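PDB 3KG4: uncharacterized protein from Mannheimia succiniciproducens, which acts as a metal-independent endoribonuclease that processes CRISPR precursor transcripts into crRNA in antiviral defence. Local coordinates for residues 55-67 with 174-188. Sequence-based numbering, arbitrary orientation.
Sequences IDKIYVLKPIRFE and LPLSQLSESEFNRDL
Carboxylate oxygen OE2 of the buried E183 accepts the backbone N-H of I64, with N and OE2 2.7 Å apart. The amide meets the syn side of this oxygen, 26° out of the carboxylate plane; E183 reaches it with CG anti to its own backbone N (chi1 -170°) and the rest of the chain extended. R186 NH2 adds a long, purely electrostatic attraction to OE2, which would be expected to favour the ionised acid. The aliphatic end of I64 lies over one face of the R186 guanidinium, CD1 3.6 Å from NH1, while that NH1 also forms a salt bridge with D31. In the Cas5 fold the loop leaving strand 51-60, a central strand of the large antiparallel sheet, thus meets the long connection leading into edge strand 186-195. Farther along, the backbone N-H of Q178 makes a hydrogen bond to L61 O, in the carbonyl plane, at an N-H...O angle of 165°. The side chain of L179 packs beside this bond, with CD2 3.4 Å from K62 O. At the far end L61 CD1 rests on P175 CB at 3.7 Å, and L174 CD2 sits over the centre of the Y59 ring in a CH-pi contact, 4.2 Å from the centroid; the Y59 hydroxyl is hydrogen-bonded to E119.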
loop_
_atom_site.group_PDB
_atom_site.type_symbol
_atom_site.label_atom_id
_atom_site.label_comp_id
_atom_site.label_asym_id
_atom_site.label_seq_id
_atom_site.Cartn_x
_atom_site.Cartn_y
_atom_site.Cartn_z
ATOM N N ILE A 55 7.452 -0.938 3.416
ATOM C CA ILE A 55 6.902 0.185 2.665
ATOM C C ILE A 55 7.737 1.424 2.997
ATOM O O ILE A 55 7.968 1.736 4.184
ATOM C CB ILE A 55 5.421 0.438 2.980
ATOM C CG1 ILE A 55 4.590 -0.843 2.813
ATOM C CG2 ILE A 55 4.807 1.480 2.035
ATOM C CD1 ILE A 55 4.746 -1.512 1.465
ATOM N N ASP A 56 8.167 2.126 1.958
ATOM C CA ASP A 56 8.973 3.350 2.119
ATOM C C ASP A 56 8.170 4.616 1.839
ATOM O O ASP A 56 8.282 5.623 2.570
ATOM C CB ASP A 56 10.197 3.287 1.214
ATOM C CG ASP A 56 11.085 2.124 1.540
ATOM O OD1 ASP A 56 11.483 2.005 2.710
ATOM O OD2 ASP A 56 11.359 1.304 0.623
ATOM N N LYS A 57 7.428 4.623 0.762
ATOM C CA LYS A 57 6.649 5.806 0.408
ATOM C C LYS A 57 5.289 5.386 -0.131
ATOM O O LYS A 57 5.170 4.377 -0.801
ATOM C CB LYS A 57 7.391 6.653 -0.643
ATOM C CG LYS A 57 8.738 7.253 -0.172
ATOM C CD LYS A 57 9.388 8.029 -1.296
ATOM C CE LYS A 57 10.656 8.826 -0.856
ATOM N NZ LYS A 57 11.176 9.436 -2.140
ATOM N N ILE A 58 4.275 6.190 0.122
ATOM C CA ILE A 58 2.987 6.037 -0.522
ATOM C C ILE A 58 2.672 7.351 -1.216
ATOM O O ILE A 58 2.503 8.373 -0.551
ATOM C CB ILE A 58 1.850 5.727 0.536
ATOM C CG1 ILE A 58 2.131 4.386 1.241
ATOM C CG2 ILE A 58 0.508 5.781 -0.128
ATOM C CD1 ILE A 58 1.393 4.224 2.606
ATOM N N TYR A 59 2.583 7.316 -2.538
ATOM C CA TYR A 59 2.153 8.453 -3.332
ATOM C C TYR A 59 0.656 8.418 -3.514
ATOM O O TYR A 59 0.117 7.431 -4.013
ATOM C CB TYR A 59 2.782 8.415 -4.712
ATOM C CG TYR A 59 4.276 8.462 -4.740
ATOM C CD1 TYR A 59 4.960 9.644 -5.032
ATOM C CD2 TYR A 59 5.025 7.324 -4.467
ATOM C CE1 TYR A 59 6.373 9.649 -5.094
ATOM C CE2 TYR A 59 6.397 7.333 -4.492
ATOM C CZ TYR A 59 7.073 8.481 -4.835
ATOM O OH TYR A 59 8.457 8.410 -4.872
ATOM N N VAL A 60 -0.013 9.503 -3.152
ATOM C CA VAL A 60 -1.457 9.608 -3.236
ATOM C C VAL A 60 -1.812 10.463 -4.426
ATOM O O VAL A 60 -1.516 11.663 -4.433
ATOM C CB VAL A 60 -2.071 10.272 -1.990
ATOM C CG1 VAL A 60 -3.569 10.355 -2.144
ATOM C CG2 VAL A 60 -1.712 9.497 -0.771
ATOM N N LEU A 61 -2.493 9.855 -5.400
ATOM C CA LEU A 61 -2.655 10.433 -6.747
ATOM C C LEU A 61 -3.986 11.126 -6.981
ATOM O O LEU A 61 -4.087 12.004 -7.836
ATOM C CB LEU A 61 -2.479 9.331 -7.807
ATOM C CG LEU A 61 -1.157 8.579 -7.744
ATOM C CD1 LEU A 61 -1.087 7.534 -8.854
ATOM C CD2 LEU A 61 -0.012 9.584 -7.845
ATOM N N LYS A 62 -5.021 10.738 -6.241
ATOM C CA LYS A 62 -6.340 11.217 -6.524
ATOM C C LYS A 62 -6.982 11.855 -5.287
ATOM O O LYS A 62 -6.655 11.492 -4.173
ATOM C CB LYS A 62 -7.195 10.077 -7.061
ATOM C CG LYS A 62 -6.879 9.715 -8.510
ATOM C CD LYS A 62 -7.838 8.670 -9.015
ATOM C CE LYS A 62 -8.155 8.830 -10.491
ATOM N NZ LYS A 62 -8.897 7.634 -11.021
ATOM N N PRO A 63 -7.855 12.848 -5.498
ATOM C CA PRO A 63 -8.481 13.532 -4.379
ATOM C C PRO A 63 -9.198 12.551 -3.451
ATOM O O PRO A 63 -9.760 11.574 -3.903
ATOM C CB PRO A 63 -9.487 14.487 -5.051
ATOM C CG PRO A 63 -9.088 14.524 -6.484
ATOM C CD PRO A 63 -8.469 13.221 -6.780
ATOM N N ILE A 64 -9.050 12.803 -2.155
ATOM C CA ILE A 64 -9.634 12.012 -1.086
ATOM C C ILE A 64 -11.148 12.248 -1.050
ATOM O O ILE A 64 -11.601 13.364 -0.749
ATOM C CB ILE A 64 -8.931 12.351 0.263
ATOM C CG1 ILE A 64 -7.423 12.084 0.132
ATOM C CG2 ILE A 64 -9.515 11.502 1.429
ATOM C CD1 ILE A 64 -6.560 12.513 1.301
ATOM N N ARG A 65 -11.927 11.214 -1.387
ATOM C CA ARG A 65 -13.394 11.308 -1.431
ATOM C C ARG A 65 -14.068 10.047 -0.903
ATOM O O ARG A 65 -13.577 8.956 -1.145
ATOM C CB ARG A 65 -13.876 11.578 -2.846
ATOM C CG ARG A 65 -13.703 13.061 -3.172
ATOM C CD ARG A 65 -14.098 13.411 -4.586
ATOM N NE ARG A 65 -13.733 12.367 -5.544
ATOM C CZ ARG A 65 -14.594 11.538 -6.124
ATOM N NH1 ARG A 65 -15.902 11.601 -5.854
ATOM N NH2 ARG A 65 -14.143 10.622 -6.968
ATOM N N PHE A 66 -15.206 10.220 -0.236
ATOM C CA PHE A 66 -15.876 9.145 0.487
ATOM C C PHE A 66 -17.297 8.960 -0.003
ATOM O O PHE A 66 -17.927 9.903 -0.513
ATOM C CB PHE A 66 -15.931 9.469 1.973
ATOM C CG PHE A 66 -14.601 9.496 2.635
ATOM C CD1 PHE A 66 -14.000 8.331 3.044
ATOM C CD2 PHE A 66 -13.960 10.699 2.918
ATOM C CE1 PHE A 66 -12.781 8.353 3.688
ATOM C CE2 PHE A 66 -12.724 10.695 3.527
ATOM C CZ PHE A 66 -12.153 9.526 3.928
ATOM N N GLU A 67 -17.806 7.747 0.139
ATOM C CA GLU A 67 -19.215 7.445 -0.157
ATOM C C GLU A 67 -19.674 6.401 0.856
ATOM O O GLU A 67 -18.926 5.456 1.156
ATOM C CB GLU A 67 -19.335 6.922 -1.603
ATOM C CG GLU A 67 -20.733 6.614 -2.120
ATOM C CD GLU A 67 -20.697 5.963 -3.524
ATOM O OE1 GLU A 67 -20.076 6.522 -4.451
ATOM O OE2 GLU A 67 -21.264 4.868 -3.709
ATOM N N LEU A 174 6.462 8.265 -12.895
ATOM C CA LEU A 174 5.410 8.195 -11.875
ATOM C C LEU A 174 4.182 8.845 -12.488
ATOM O O LEU A 174 4.305 9.870 -13.170
ATOM C CB LEU A 174 5.797 8.925 -10.572
ATOM C CG LEU A 174 6.892 8.334 -9.658
ATOM C CD1 LEU A 174 7.549 9.453 -8.816
ATOM C CD2 LEU A 174 6.357 7.233 -8.741
ATOM N N PRO A 175 2.984 8.260 -12.261
ATOM C CA PRO A 175 1.773 9.014 -12.625
ATOM C C PRO A 175 1.781 10.389 -11.990
ATOM O O PRO A 175 2.331 10.561 -10.906
ATOM C CB PRO A 175 0.640 8.180 -12.021
ATOM C CG PRO A 175 1.230 6.818 -11.751
ATOM C CD PRO A 175 2.687 7.012 -11.539
ATOM N N LEU A 176 1.168 11.365 -12.646
ATOM C CA LEU A 176 1.064 12.710 -12.074
ATOM C C LEU A 176 -0.023 12.658 -10.998
ATOM O O LEU A 176 -0.938 11.845 -11.097
ATOM C CB LEU A 176 0.745 13.759 -13.154
ATOM C CG LEU A 176 -0.272 13.378 -14.238
ATOM C CD1 LEU A 176 -0.759 14.634 -14.993
ATOM C CD2 LEU A 176 0.286 12.338 -15.246
ATOM N N SER A 177 0.130 13.455 -9.948
ATOM C CA SER A 177 -0.899 13.587 -8.928
ATOM C C SER A 177 -2.031 14.353 -9.596
ATOM O O SER A 177 -1.774 15.241 -10.423
ATOM C CB SER A 177 -0.407 14.374 -7.696
ATOM O OG SER A 177 -0.395 13.593 -6.479
ATOM N N GLN A 178 -3.268 14.050 -9.216
ATOM C CA GLN A 178 -4.383 14.914 -9.560
ATOM C C GLN A 178 -4.879 15.586 -8.285
ATOM O O GLN A 178 -6.048 15.893 -8.158
ATOM C CB GLN A 178 -5.477 14.083 -10.219
ATOM C CG GLN A 178 -5.064 13.447 -11.545
ATOM C CD GLN A 178 -6.208 12.686 -12.179
ATOM O OE1 GLN A 178 -6.430 11.516 -11.872
ATOM N NE2 GLN A 178 -6.944 13.348 -13.070
ATOM N N LEU A 179 -3.977 15.809 -7.332
ATOM C CA LEU A 179 -4.348 16.378 -6.042
ATOM C C LEU A 179 -4.497 17.894 -6.118
ATOM O O LEU A 179 -3.706 18.528 -6.813
ATOM C CB LEU A 179 -3.283 16.060 -5.002
ATOM C CG LEU A 179 -3.283 14.651 -4.424
ATOM C CD1 LEU A 179 -2.273 14.560 -3.274
ATOM C CD2 LEU A 179 -4.669 14.217 -4.000
ATOM N N SER A 180 -5.471 18.461 -5.392
ATOM C CA SER A 180 -5.568 19.930 -5.287
ATOM C C SER A 180 -4.268 20.483 -4.711
ATOM O O SER A 180 -3.712 19.885 -3.763
ATOM C CB SER A 180 -6.779 20.401 -4.452
ATOM O OG SER A 180 -7.081 19.550 -3.348
ATOM N N GLU A 181 -3.753 21.567 -5.315
ATOM C CA GLU A 181 -2.647 22.337 -4.726
ATOM C C GLU A 181 -2.782 22.336 -3.193
ATOM O O GLU A 181 -1.814 22.104 -2.483
ATOM C CB GLU A 181 -2.616 23.791 -5.254
ATOM N N SER A 182 -4.007 22.554 -2.722
ATOM C CA SER A 182 -4.368 22.581 -1.302
ATOM C C SER A 182 -4.680 21.221 -0.627
ATOM O O SER A 182 -5.087 21.194 0.542
ATOM C CB SER A 182 -5.609 23.468 -1.169
ATOM O OG SER A 182 -6.683 22.978 -1.980
ATOM N N GLU A 183 -4.559 20.106 -1.353
ATOM C CA GLU A 183 -4.696 18.743 -0.766
ATOM C C GLU A 183 -3.361 17.981 -0.865
ATOM O O GLU A 183 -3.219 16.867 -0.378
ATOM C CB GLU A 183 -5.799 17.971 -1.494
ATOM C CG GLU A 183 -6.216 16.639 -0.860
ATOM C CD GLU A 183 -7.371 15.984 -1.625
ATOM O OE1 GLU A 183 -7.681 16.391 -2.785
ATOM O OE2 GLU A 183 -7.967 15.056 -1.073
ATOM N N PHE A 184 -2.390 18.635 -1.476
ATOM C CA PHE A 184 -1.069 18.125 -1.685
ATOM C C PHE A 184 -0.308 17.947 -0.350
ATOM O O PHE A 184 0.617 17.157 -0.249
ATOM C CB PHE A 184 -0.363 19.148 -2.594
ATOM C CG PHE A 184 0.604 18.555 -3.574
ATOM C CD1 PHE A 184 0.273 17.439 -4.326
ATOM C CD2 PHE A 184 1.847 19.134 -3.758
ATOM C CE1 PHE A 184 1.157 16.900 -5.226
ATOM C CE2 PHE A 184 2.751 18.597 -4.660
ATOM C CZ PHE A 184 2.397 17.467 -5.394
ATOM N N ASN A 185 -0.678 18.743 0.647
ATOM C CA ASN A 185 0.002 18.774 1.926
ATOM C C ASN A 185 -1.078 18.704 2.976
ATOM O O ASN A 185 -1.970 19.564 2.997
ATOM C CB ASN A 185 0.829 20.047 2.063
ATOM C CG ASN A 185 2.009 20.084 1.113
ATOM O OD1 ASN A 185 3.001 19.390 1.312
ATOM N ND2 ASN A 185 1.923 20.935 0.084
ATOM N N ARG A 186 -1.062 17.620 3.765
ATOM C CA ARG A 186 -2.121 17.325 4.729
ATOM C C ARG A 186 -1.585 16.479 5.892
ATOM O O ARG A 186 -0.931 15.486 5.668
ATOM C CB ARG A 186 -3.271 16.535 4.108
ATOM C CG ARG A 186 -4.423 16.363 5.059
ATOM C CD ARG A 186 -5.513 15.405 4.561
ATOM N NE ARG A 186 -6.401 16.054 3.622
ATOM C CZ ARG A 186 -7.610 15.620 3.283
ATOM N NH1 ARG A 186 -8.112 14.511 3.823
ATOM N NH2 ARG A 186 -8.330 16.320 2.406
ATOM N N ASP A 187 -1.938 16.861 7.117
ATOM C CA ASP A 187 -1.648 16.027 8.271
ATOM C C ASP A 187 -2.771 14.985 8.345
ATOM O O ASP A 187 -3.907 15.312 8.644
ATOM C CB ASP A 187 -1.640 16.883 9.531
ATOM C CG ASP A 187 -1.255 16.093 10.775
ATOM O OD1 ASP A 187 -1.001 14.844 10.718
ATOM O OD2 ASP A 187 -1.240 16.750 11.820
ATOM N N LEU A 188 -2.454 13.730 8.087
ATOM C CA LEU A 188 -3.493 12.680 8.154
ATOM C C LEU A 188 -3.688 12.160 9.578
ATOM O O LEU A 188 -4.587 11.384 9.827
ATOM C CB LEU A 188 -3.112 11.525 7.194
ATOM C CG LEU A 188 -3.132 11.989 5.721
ATOM C CD1 LEU A 188 -2.472 11.029 4.806
ATOM C CD2 LEU A 188 -4.557 12.239 5.281
#